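PDB 3VMV: pectate lyase from Bacillus, which probably cleaves polygalacturonate, the acidic backbone of pectin, as a secreted pectate lyase of polysaccharide lyase family 1. Local coordinates for residues D215-N220 and F240-Y245; W277-N282 and L292-N297; N220-D225 and Q311-V316. One frame throughout, in Å; residues are numbered along the deposited sequence.

All three contacts lie toward the C-terminal end of one parallel beta-helix; contacts 1 and 3 share the coil of strands 215-219 and 222-226. Contact 1 (215-220 with 240-245) pairs strands 215-219 and 238-242. Contact 2 (277-282 with 292-297) lies about 10 Å away, centre to centre, on strand 276-280, the neighbour of 238-242, where a loop covers the strand; along the chain it opens after contact 1 has closed. Contact 3 (220-225 with 311-316) shares Asn220 with contact 1, about 11 Å between centres, and joins the next side of the coil to helix 309-319. It encloses contact 2 in sequence, so the chain that follows the coils folds back over their outside.

Contact 1: D215-N220 and F240-Y245; sequences DVHMFN and FVENNY
His217 and Glu242 meet on neighbouring coils of a parallel beta-helix, where His217 NE2 donates to Glu242 OE1 at 2.7 Å. The carboxylate oxygen lies in the imidazole plane, only 3° out of it, although the two flat groups are turned 40° apart. The extended Glu242 chain carries the carboxylate to the imidazole. The second ring nitrogen, ND1, is hydrogen-bonded to Tyr302 OH, so both imidazole nitrogens are held and the ring's rotation is fixed.

The two strands run parallel, His217 beside Phe240, Met218 beside Val241 and Phe219 beside Glu242. Phe240 N bonds Val216 O, Met218 N bonds Phe240 O, and Asn220 N reaches Glu242 O at 3.2 Å where strand 215-219 ends. Met218 O is gripped twice: Glu242 N approaches at 2.9 Å nearly along the C=O axis, while Asn244 ND2 comes from above the carbonyl plane at 3.1 Å. Asn244 OD1 accepts from Asn221 N, and the backbone N of Asn244 is bonded to Asn282 OD1, which makes Asn244 one step of the asparagine stack in the turn of the beta-helix. An alanine here would probably leave Asn221 N without this acceptor and Met218 O with one donor fewer, weakening the link between the stacked turns of neighbouring coils.

Packing follows the two faces of the strands. Met218 and Val241 share one, with the Met218 methyl against Phe223. His217, Phe219, Phe240 and Glu242 share the other, where Tyr304 meets the rings of His217 and Phe219. There the His217 and Phe240 rings are nearly parallel, at 8°, but slid apart so that they barely overlap, touching through their CD2 atoms at 3.4 Å. Within the strand, Phe219 CD2 sits 3.1 Å above the His217 ring plane, offset toward the rim.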
loop_
_atom_site.group_PDB
_atom_site.type_symbol
_atom_site.label_atom_id
_atom_site.label_comp_id
_atom_site.label_asym_id
_atom_site.label_seq_id
_atom_site.Cartn_x
_atom_site.Cartn_y
_atom_site.Cartn_z
ATOM N N ASP A 215 -4.981 -13.471 0.485
ATOM C CA ASP A 215 -6.378 -13.011 0.482
ATOM C C ASP A 215 -6.411 -11.491 0.675
ATOM O O ASP A 215 -5.798 -10.918 1.623
ATOM C CB ASP A 215 -7.144 -13.689 1.615
ATOM C CG ASP A 215 -7.350 -15.200 1.371
ATOM O OD1 ASP A 215 -7.268 -15.628 0.215
ATOM O OD2 ASP A 215 -7.553 -15.943 2.364
ATOM N N VAL A 216 -7.149 -10.842 -0.233
ATOM C CA VAL A 216 -7.191 -9.390 -0.340
ATOM C C VAL A 216 -8.624 -8.933 -0.614
ATOM O O VAL A 216 -9.338 -9.578 -1.383
ATOM C CB VAL A 216 -6.282 -8.947 -1.490
ATOM C CG1 VAL A 216 -6.371 -7.467 -1.715
ATOM C CG2 VAL A 216 -4.846 -9.386 -1.217
ATOM N N HIS A 217 -9.053 -7.848 0.026
ATOM C CA HIS A 217 -10.338 -7.207 -0.270
ATOM C C HIS A 217 -10.050 -5.823 -0.828
ATOM O O HIS A 217 -9.348 -5.053 -0.182
ATOM C CB HIS A 217 -11.123 -7.133 1.026
ATOM C CG HIS A 217 -12.515 -6.569 0.928
ATOM N ND1 HIS A 217 -13.122 -6.015 2.034
ATOM C CD2 HIS A 217 -13.414 -6.502 -0.080
ATOM C CE1 HIS A 217 -14.358 -5.651 1.712
ATOM N NE2 HIS A 217 -14.557 -5.917 0.435
ATOM N N MET A 218 -10.570 -5.526 -2.013
ATOM C CA MET A 218 -10.499 -4.183 -2.575
ATOM C C MET A 218 -11.910 -3.661 -2.767
ATOM O O MET A 218 -12.671 -4.242 -3.569
ATOM C CB MET A 218 -9.789 -4.204 -3.915
ATOM C CG MET A 218 -8.437 -4.887 -3.840
ATOM S SD MET A 218 -7.439 -4.610 -5.332
ATOM C CE MET A 218 -6.861 -2.930 -5.115
ATOM N N PHE A 219 -12.256 -2.627 -1.997
ATOM C CA PHE A 219 -13.574 -2.017 -2.186
ATOM C C PHE A 219 -13.542 -0.511 -2.274
ATOM O O PHE A 219 -12.734 0.156 -1.617
ATOM C CB PHE A 219 -14.600 -2.503 -1.122
ATOM C CG PHE A 219 -14.317 -2.050 0.314
ATOM C CD1 PHE A 219 -14.986 -0.945 0.845
ATOM C CD2 PHE A 219 -13.445 -2.755 1.130
ATOM C CE1 PHE A 219 -14.810 -0.537 2.159
ATOM C CE2 PHE A 219 -13.226 -2.341 2.464
ATOM C CZ PHE A 219 -13.917 -1.232 2.984
ATOM N N ASN A 220 -14.437 0.042 -3.104
ATOM C CA ASN A 220 -14.637 1.490 -3.128
ATOM C C ASN A 220 -13.383 2.246 -3.521
ATOM O O ASN A 220 -13.236 3.392 -3.110
ATOM C CB ASN A 220 -15.167 2.025 -1.780
ATOM C CG ASN A 220 -16.643 1.660 -1.531
ATOM O OD1 ASN A 220 -17.403 1.169 -2.438
ATOM N ND2 ASN A 220 -17.059 1.879 -0.322
ATOM N N PHE A 240 -11.374 -10.213 -3.398
ATOM C CA PHE A 240 -12.768 -9.767 -3.514
ATOM C C PHE A 240 -12.763 -8.331 -4.016
ATOM O O PHE A 240 -12.278 -7.435 -3.298
ATOM C CB PHE A 240 -13.480 -9.932 -2.156
ATOM C CG PHE A 240 -14.947 -9.507 -2.164
ATOM C CD1 PHE A 240 -15.729 -9.723 -3.288
ATOM C CD2 PHE A 240 -15.534 -8.988 -1.014
ATOM C CE1 PHE A 240 -17.081 -9.390 -3.281
ATOM C CE2 PHE A 240 -16.881 -8.632 -1.010
ATOM C CZ PHE A 240 -17.654 -8.834 -2.132
ATOM N N VAL A 241 -13.237 -8.125 -5.243
ATOM C CA VAL A 241 -13.215 -6.816 -5.929
ATOM C C VAL A 241 -14.629 -6.316 -5.902
ATOM O O VAL A 241 -15.460 -6.785 -6.658
ATOM C CB VAL A 241 -12.705 -6.979 -7.335
ATOM C CG1 VAL A 241 -12.566 -5.634 -8.058
ATOM C CG2 VAL A 241 -11.370 -7.764 -7.311
ATOM N N GLU A 242 -14.879 -5.365 -4.997
ATOM C CA GLU A 242 -16.268 -4.982 -4.655
ATOM C C GLU A 242 -16.506 -3.490 -4.767
ATOM O O GLU A 242 -15.846 -2.660 -4.115
ATOM C CB GLU A 242 -16.499 -5.433 -3.192
ATOM C CG GLU A 242 -17.908 -5.165 -2.684
ATOM C CD GLU A 242 -18.057 -5.477 -1.190
ATOM O OE1 GLU A 242 -17.039 -5.360 -0.473
ATOM O OE2 GLU A 242 -19.214 -5.754 -0.773
ATOM N N ASN A 243 -17.487 -3.138 -5.587
ATOM C CA ASN A 243 -17.947 -1.744 -5.658
ATOM C C ASN A 243 -16.826 -0.744 -5.905
ATOM O O ASN A 243 -16.723 0.297 -5.249
ATOM C CB ASN A 243 -18.761 -1.356 -4.402
ATOM C CG ASN A 243 -20.063 -2.126 -4.280
ATOM O OD1 ASN A 243 -20.271 -3.208 -4.895
ATOM N ND2 ASN A 243 -20.962 -1.587 -3.453
ATOM N N ASN A 244 -15.962 -1.077 -6.853
ATOM C CA ASN A 244 -14.943 -0.151 -7.319
ATOM C C ASN A 244 -15.352 0.491 -8.619
ATOM O O ASN A 244 -16.155 -0.076 -9.349
ATOM C CB ASN A 244 -13.599 -0.868 -7.551
ATOM C CG ASN A 244 -13.070 -1.587 -6.321
ATOM O OD1 ASN A 244 -12.412 -0.982 -5.477
ATOM N ND2 ASN A 244 -13.332 -2.878 -6.231
ATOM N N TYR A 245 -14.762 1.648 -8.907
ATOM C CA TYR A 245 -15.013 2.360 -10.144
ATOM C C TYR A 245 -13.760 2.324 -11.009
ATOM O O TYR A 245 -12.689 2.689 -10.510
ATOM C CB TYR A 245 -15.440 3.816 -9.839
ATOM C CG TYR A 245 -16.110 4.488 -10.979
ATOM C CD1 TYR A 245 -17.491 4.444 -11.043
ATOM C CD2 TYR A 245 -15.409 5.139 -11.980
ATOM C CE1 TYR A 245 -18.179 5.002 -12.038
ATOM C CE2 TYR A 245 -16.165 5.733 -13.072
ATOM C CZ TYR A 245 -17.530 5.619 -13.031
ATOM O OH TYR A 245 -18.366 6.122 -14.004
#

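Contact 2: W277-N282 and L292-N297; sequences WNLRGN and LNSTTN
Trp277 and Thr295 exchange two hydrogen bonds: Trp277 N donates to Thr295 OG1 at 3.0 Å, and Thr295 N returns a 2.8 Å bond to Trp277 O. The threonine hydroxyl lies between its own backbone N and carbonyl carbon (chi1 66°), a rotation that presents OG1 to the strand. Trp277 O takes a second, longer bond from Thr296 N, which comes from above the carbonyl plane. Two residues along the strand, Leu279 N donates to Ser294 OG at 2.9 Å in a nearly straight bond, 168° at the hydrogen. Two side-chain hydroxyls thus accept from strand N-H groups, much as the carbonyls of a neighbouring strand would.

Weaker and water-mediated links flank this core. Trp277 NE1 makes a bent, weak bond to Asn293 O, and water 1, at the edge of the indole in its plane, accepts from both Trp277 NE1 and Asn293 N. Water 2 donates to Asn278 OD1 and accepts from Asn297 ND2; Asn278 ND2 itself bonds Phe298 O.

Packing is sparse. The Thr295 hydroxyl oxygen lies over one face of the indole, 3.8 Å above it and offset toward the rim, and Thr295 CG2 lies 3.7 Å from Trp277 NE1. Thr296 CG2 presses on the Trp277 backbone. Leu279 crosses Leu292 at about a right angle, CD1 against CB at 3.8 Å, both touching Val265.

Strand 276-280 pairs through Asn278 and Arg280 with strand 238-242, while Trp277 and Leu279 turn their backbone groups to the loop: an irregular segment closing the edge of the last coil of a parallel beta-helix.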
loop_
_atom_site.group_PDB
_atom_site.type_symbol
_atom_site.label_atom_id
_atom_site.label_comp_id
_atom_site.label_asym_id
_atom_site.label_seq_id
_atom_site.Cartn_x
_atom_site.Cartn_y
_atom_site.Cartn_z
ATOM N N TRP A 277 -10.619 -14.402 -8.238
ATOM C CA TRP A 277 -11.228 -13.069 -7.988
ATOM C C TRP A 277 -12.724 -13.258 -7.837
ATOM O O TRP A 277 -13.358 -14.070 -8.557
ATOM C CB TRP A 277 -10.923 -12.065 -9.118
ATOM C CG TRP A 277 -10.967 -12.697 -10.520
ATOM C CD1 TRP A 277 -12.061 -12.849 -11.345
ATOM C CD2 TRP A 277 -9.849 -13.249 -11.227
ATOM N NE1 TRP A 277 -11.683 -13.458 -12.523
ATOM C CE2 TRP A 277 -10.336 -13.744 -12.466
ATOM C CE3 TRP A 277 -8.492 -13.410 -10.911
ATOM C CZ2 TRP A 277 -9.504 -14.367 -13.409
ATOM C CZ3 TRP A 277 -7.653 -14.032 -11.845
ATOM C CH2 TRP A 277 -8.161 -14.506 -13.076
ATOM N N ASN A 278 -13.297 -12.526 -6.903
ATOM C CA ASN A 278 -14.743 -12.516 -6.726
ATOM C C ASN A 278 -15.172 -11.087 -7.073
ATOM O O ASN A 278 -14.682 -10.139 -6.449
ATOM C CB ASN A 278 -15.040 -12.875 -5.277
ATOM C CG ASN A 278 -16.516 -12.888 -4.982
ATOM O OD1 ASN A 278 -17.342 -12.754 -5.897
ATOM N ND2 ASN A 278 -16.869 -13.065 -3.711
ATOM N N LEU A 279 -16.043 -10.923 -8.064
ATOM C CA LEU A 279 -16.388 -9.599 -8.566
ATOM C C LEU A 279 -17.825 -9.298 -8.191
ATOM O O LEU A 279 -18.733 -10.075 -8.499
ATOM C CB LEU A 279 -16.251 -9.586 -10.096
ATOM C CG LEU A 279 -14.919 -10.163 -10.622
ATOM C CD1 LEU A 279 -14.831 -10.125 -12.162
ATOM C CD2 LEU A 279 -13.721 -9.475 -10.034
ATOM N N ARG A 280 -18.045 -8.144 -7.577
ATOM C CA ARG A 280 -19.409 -7.710 -7.306
ATOM C C ARG A 280 -19.527 -6.195 -7.347
ATOM O O ARG A 280 -18.712 -5.472 -6.719
ATOM C CB ARG A 280 -19.781 -8.216 -5.925
ATOM C CG ARG A 280 -21.110 -7.802 -5.405
ATOM C CD ARG A 280 -21.316 -8.528 -4.065
ATOM N NE ARG A 280 -22.505 -8.086 -3.328
ATOM C CZ ARG A 280 -23.739 -8.536 -3.550
ATOM N NH1 ARG A 280 -23.964 -9.427 -4.510
ATOM N NH2 ARG A 280 -24.755 -8.077 -2.827
ATOM N N GLY A 281 -20.508 -5.675 -8.078
ATOM C CA GLY A 281 -20.822 -4.256 -7.935
ATOM C C GLY A 281 -19.868 -3.258 -8.535
ATOM O O GLY A 281 -20.037 -2.058 -8.314
ATOM N N ASN A 282 -18.912 -3.734 -9.337
ATOM C CA ASN A 282 -17.978 -2.800 -9.956
ATOM C C ASN A 282 -18.593 -2.058 -11.150
ATOM O O ASN A 282 -19.518 -2.553 -11.784
ATOM C CB ASN A 282 -16.724 -3.543 -10.390
ATOM C CG ASN A 282 -16.017 -4.201 -9.209
ATOM O OD1 ASN A 282 -15.454 -3.514 -8.371
ATOM N ND2 ASN A 282 -16.062 -5.538 -9.137
ATOM N N LEU A 292 -14.969 -11.299 -18.166
ATOM C CA LEU A 292 -14.748 -11.681 -16.754
ATOM C C LEU A 292 -15.889 -12.499 -16.115
ATOM O O LEU A 292 -17.089 -12.247 -16.365
ATOM C CB LEU A 292 -14.537 -10.436 -15.908
ATOM C CG LEU A 292 -13.278 -9.684 -16.280
ATOM C CD1 LEU A 292 -13.257 -8.322 -15.521
ATOM C CD2 LEU A 292 -12.055 -10.524 -15.936
ATOM N N ASN A 293 -15.488 -13.476 -15.308
ATOM C CA ASN A 293 -16.369 -14.253 -14.462
ATOM C C ASN A 293 -15.763 -14.270 -13.068
ATOM O O ASN A 293 -14.537 -14.191 -12.940
ATOM C CB ASN A 293 -16.416 -15.735 -14.934
ATOM C CG ASN A 293 -16.916 -15.913 -16.372
ATOM O OD1 ASN A 293 -18.043 -15.593 -16.669
ATOM N ND2 ASN A 293 -16.062 -16.434 -17.258
ATOM N N SER A 294 -16.592 -14.340 -12.026
ATOM C CA SER A 294 -16.077 -14.595 -10.683
ATOM C C SER A 294 -15.576 -16.022 -10.593
ATOM O O SER A 294 -16.230 -16.955 -11.037
ATOM C CB SER A 294 -17.137 -14.362 -9.602
ATOM O OG SER A 294 -17.449 -12.981 -9.457
ATOM N N THR A 295 -14.381 -16.176 -10.052
ATOM C CA THR A 295 -13.765 -17.490 -9.982
ATOM C C THR A 295 -13.585 -17.964 -8.538
ATOM O O THR A 295 -13.018 -19.018 -8.308
ATOM C CB THR A 295 -12.392 -17.538 -10.750
ATOM O OG1 THR A 295 -11.425 -16.694 -10.080
ATOM C CG2 THR A 295 -12.581 -17.045 -12.184
ATOM N N THR A 296 -13.985 -17.145 -7.550
ATOM C CA THR A 296 -14.023 -17.584 -6.162
ATOM C C THR A 296 -15.209 -16.909 -5.475
ATOM O O THR A 296 -15.647 -15.833 -5.927
ATOM C CB THR A 296 -12.691 -17.279 -5.388
ATOM O OG1 THR A 296 -12.823 -17.710 -4.022
ATOM C CG2 THR A 296 -12.307 -15.781 -5.380
ATOM N N ASN A 297 -15.698 -17.545 -4.400
ATOM C CA ASN A 297 -16.720 -16.958 -3.532
ATOM C C ASN A 297 -16.108 -16.223 -2.339
ATOM O O ASN A 297 -16.849 -15.747 -1.460
ATOM C CB ASN A 297 -17.639 -18.042 -2.971
ATOM C CG ASN A 297 -18.381 -18.792 -4.037
ATOM O OD1 ASN A 297 -18.378 -20.035 -4.065
ATOM N ND2 ASN A 297 -19.031 -18.055 -4.921
HETATM O O HOH W 1 -12.588 -14.448 -15.497
HETATM O O HOH W 2 -18.711 -15.313 -6.297
#

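Contact 3: N220-D225 and Q311-V316; sequences NNYFKD and QAKSSV
Tyr222 lays one face of its ring against the aliphatic chain of Lys313, the two side chains crossing at a slant. Lys313 CG stands 3.9 Å from the ring centroid and only 16° off the ring normal, a CH-pi contact over the face. The lysine follows the ring outward: its CE comes 3.5 Å from Tyr222 OH. Beyond CE the chain bends, and NZ forms a salt bridge with Glu317 one helical turn on, which probably helps to keep the methylene chain over the ring. With CG anti to the backbone N (chi1 -180°), the Tyr222 ring stands out from the strand toward the helix. Val316 meets the same tyrosine differently, with CG1 at the ring's edge and 4.0 Å from Tyr222 CB.

Asn220 carries the other end of the contact. Its backbone, with phi at +61°, turns the chain between strands 215-219 and 222-226, and its CB meets Ala312 CB at 3.5 Å. Val316 CG2 covers the Asn220 carbonyl oxygen at 3.6 Å. Ala312 and Val316, one turn apart on the helix, therefore straddle the corner, and no hydrogen bond crosses between the segments; carbon packing does the work.

Tyr200 and Tyr245, on the strands to either side of 222-226, touch Val316 and Lys313 respectively. Helix 309-319 thus lies across successive coils, a short C-terminal helix packed on the outside of the parallel beta-helix of a pectate lyase.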
loop_
_atom_site.group_PDB
_atom_site.type_symbol
_atom_site.label_atom_id
_atom_site.label_comp_id
_atom_site.label_asym_id
_atom_site.label_seq_id
_atom_site.Cartn_x
_atom_site.Cartn_y
_atom_site.Cartn_z
ATOM N N ASN A 220 -14.437 0.042 -3.104
ATOM C CA ASN A 220 -14.637 1.490 -3.128
ATOM C C ASN A 220 -13.383 2.246 -3.521
ATOM O O ASN A 220 -13.236 3.392 -3.110
ATOM C CB ASN A 220 -15.167 2.025 -1.780
ATOM C CG ASN A 220 -16.643 1.660 -1.531
ATOM O OD1 ASN A 220 -17.403 1.169 -2.438
ATOM N ND2 ASN A 220 -17.059 1.879 -0.322
ATOM N N ASN A 221 -12.534 1.620 -4.334
ATOM C CA ASN A 221 -11.413 2.370 -4.947
ATOM C C ASN A 221 -11.803 2.929 -6.315
ATOM O O ASN A 221 -12.783 2.449 -6.932
ATOM C CB ASN A 221 -10.182 1.475 -5.118
ATOM C CG ASN A 221 -9.769 0.800 -3.833
ATOM O OD1 ASN A 221 -9.146 1.410 -2.946
ATOM N ND2 ASN A 221 -10.126 -0.476 -3.708
ATOM N N TYR A 222 -11.048 3.937 -6.767
ATOM C CA TYR A 222 -11.235 4.593 -8.054
ATOM C C TYR A 222 -9.971 4.369 -8.846
ATOM O O TYR A 222 -8.934 4.906 -8.482
ATOM C CB TYR A 222 -11.496 6.085 -7.805
ATOM C CG TYR A 222 -11.733 6.989 -8.995
ATOM C CD1 TYR A 222 -11.892 6.479 -10.270
ATOM C CD2 TYR A 222 -11.886 8.345 -8.797
ATOM C CE1 TYR A 222 -12.117 7.376 -11.344
ATOM C CE2 TYR A 222 -12.106 9.222 -9.857
ATOM C CZ TYR A 222 -12.246 8.716 -11.107
ATOM O OH TYR A 222 -12.489 9.611 -12.113
ATOM N N PHE A 223 -10.076 3.508 -9.858
ATOM C CA PHE A 223 -8.965 3.170 -10.769
ATOM C C PHE A 223 -9.160 3.983 -12.038
ATOM O O PHE A 223 -10.269 3.976 -12.614
ATOM C CB PHE A 223 -9.051 1.709 -11.159
ATOM C CG PHE A 223 -8.856 0.689 -10.033
ATOM C CD1 PHE A 223 -7.672 -0.037 -9.958
ATOM C CD2 PHE A 223 -9.874 0.408 -9.120
ATOM C CE1 PHE A 223 -7.499 -1.068 -9.042
ATOM C CE2 PHE A 223 -9.725 -0.608 -8.178
ATOM C CZ PHE A 223 -8.513 -1.346 -8.113
ATOM N N LYS A 224 -8.113 4.669 -12.521
ATOM C CA LYS A 224 -8.262 5.556 -13.675
ATOM C C LYS A 224 -6.983 5.559 -14.477
ATOM O O LYS A 224 -5.888 5.713 -13.916
ATOM C CB LYS A 224 -8.541 6.983 -13.192
ATOM C CG LYS A 224 -8.809 7.971 -14.309
ATOM C CD LYS A 224 -9.258 9.313 -13.702
ATOM C CE LYS A 224 -9.763 10.250 -14.784
ATOM N NZ LYS A 224 -8.720 10.543 -15.787
ATOM N N ASP A 225 -7.127 5.415 -15.793
ATOM C CA ASP A 225 -5.986 5.623 -16.699
ATOM C C ASP A 225 -4.833 4.712 -16.320
ATOM O O ASP A 225 -3.711 5.138 -16.051
ATOM C CB ASP A 225 -5.585 7.095 -16.729
ATOM C CG ASP A 225 -6.639 7.981 -17.408
ATOM O OD1 ASP A 225 -7.533 7.468 -18.121
ATOM O OD2 ASP A 225 -6.527 9.210 -17.272
ATOM N N GLN A 311 -20.793 6.315 -5.546
ATOM C CA GLN A 311 -20.617 7.116 -4.344
ATOM C C GLN A 311 -19.161 7.089 -3.943
ATOM O O GLN A 311 -18.605 8.116 -3.520
ATOM C CB GLN A 311 -21.444 6.512 -3.216
ATOM C CG GLN A 311 -22.945 6.756 -3.371
ATOM C CD GLN A 311 -23.803 5.793 -2.528
ATOM O OE1 GLN A 311 -23.303 4.858 -1.878
ATOM N NE2 GLN A 311 -25.115 6.019 -2.557
ATOM N N ALA A 312 -18.534 5.927 -4.057
ATOM C CA ALA A 312 -17.122 5.856 -3.729
ATOM C C ALA A 312 -16.266 6.732 -4.626
ATOM O O ALA A 312 -15.326 7.380 -4.149
ATOM C CB ALA A 312 -16.651 4.420 -3.772
ATOM N N LYS A 313 -16.574 6.740 -5.919
ATOM C CA LYS A 313 -15.791 7.579 -6.826
ATOM C C LYS A 313 -15.799 9.031 -6.328
ATOM O O LYS A 313 -14.742 9.661 -6.251
ATOM C CB LYS A 313 -16.363 7.461 -8.229
ATOM C CG LYS A 313 -15.768 8.467 -9.228
ATOM C CD LYS A 313 -16.571 8.391 -10.501
ATOM C CE LYS A 313 -15.969 9.268 -11.608
ATOM N NZ LYS A 313 -16.293 10.695 -11.341
ATOM N N SER A 314 -16.973 9.558 -5.992
ATOM C CA SER A 314 -17.025 10.938 -5.506
ATOM C C SER A 314 -16.332 11.131 -4.150
ATOM O O SER A 314 -15.646 12.140 -3.937
ATOM C CB SER A 314 -18.467 11.414 -5.462
ATOM O OG SER A 314 -19.243 10.582 -4.638
ATOM N N SER A 315 -16.452 10.160 -3.248
ATOM C CA SER A 315 -15.775 10.275 -1.945
ATOM C C SER A 315 -14.264 10.284 -2.103
ATOM O O SER A 315 -13.583 11.057 -1.419
ATOM C CB SER A 315 -16.199 9.153 -1.000
ATOM O OG SER A 315 -17.566 9.345 -0.617
ATOM N N VAL A 316 -13.750 9.431 -2.975
ATOM C CA VAL A 316 -12.305 9.352 -3.213
ATOM C C VAL A 316 -11.827 10.653 -3.841
ATOM O O VAL A 316 -10.793 11.199 -3.424
ATOM C CB VAL A 316 -11.995 8.155 -4.107
ATOM C CG1 VAL A 316 -10.502 8.189 -4.563
ATOM C CG2 VAL A 316 -12.249 6.852 -3.311
#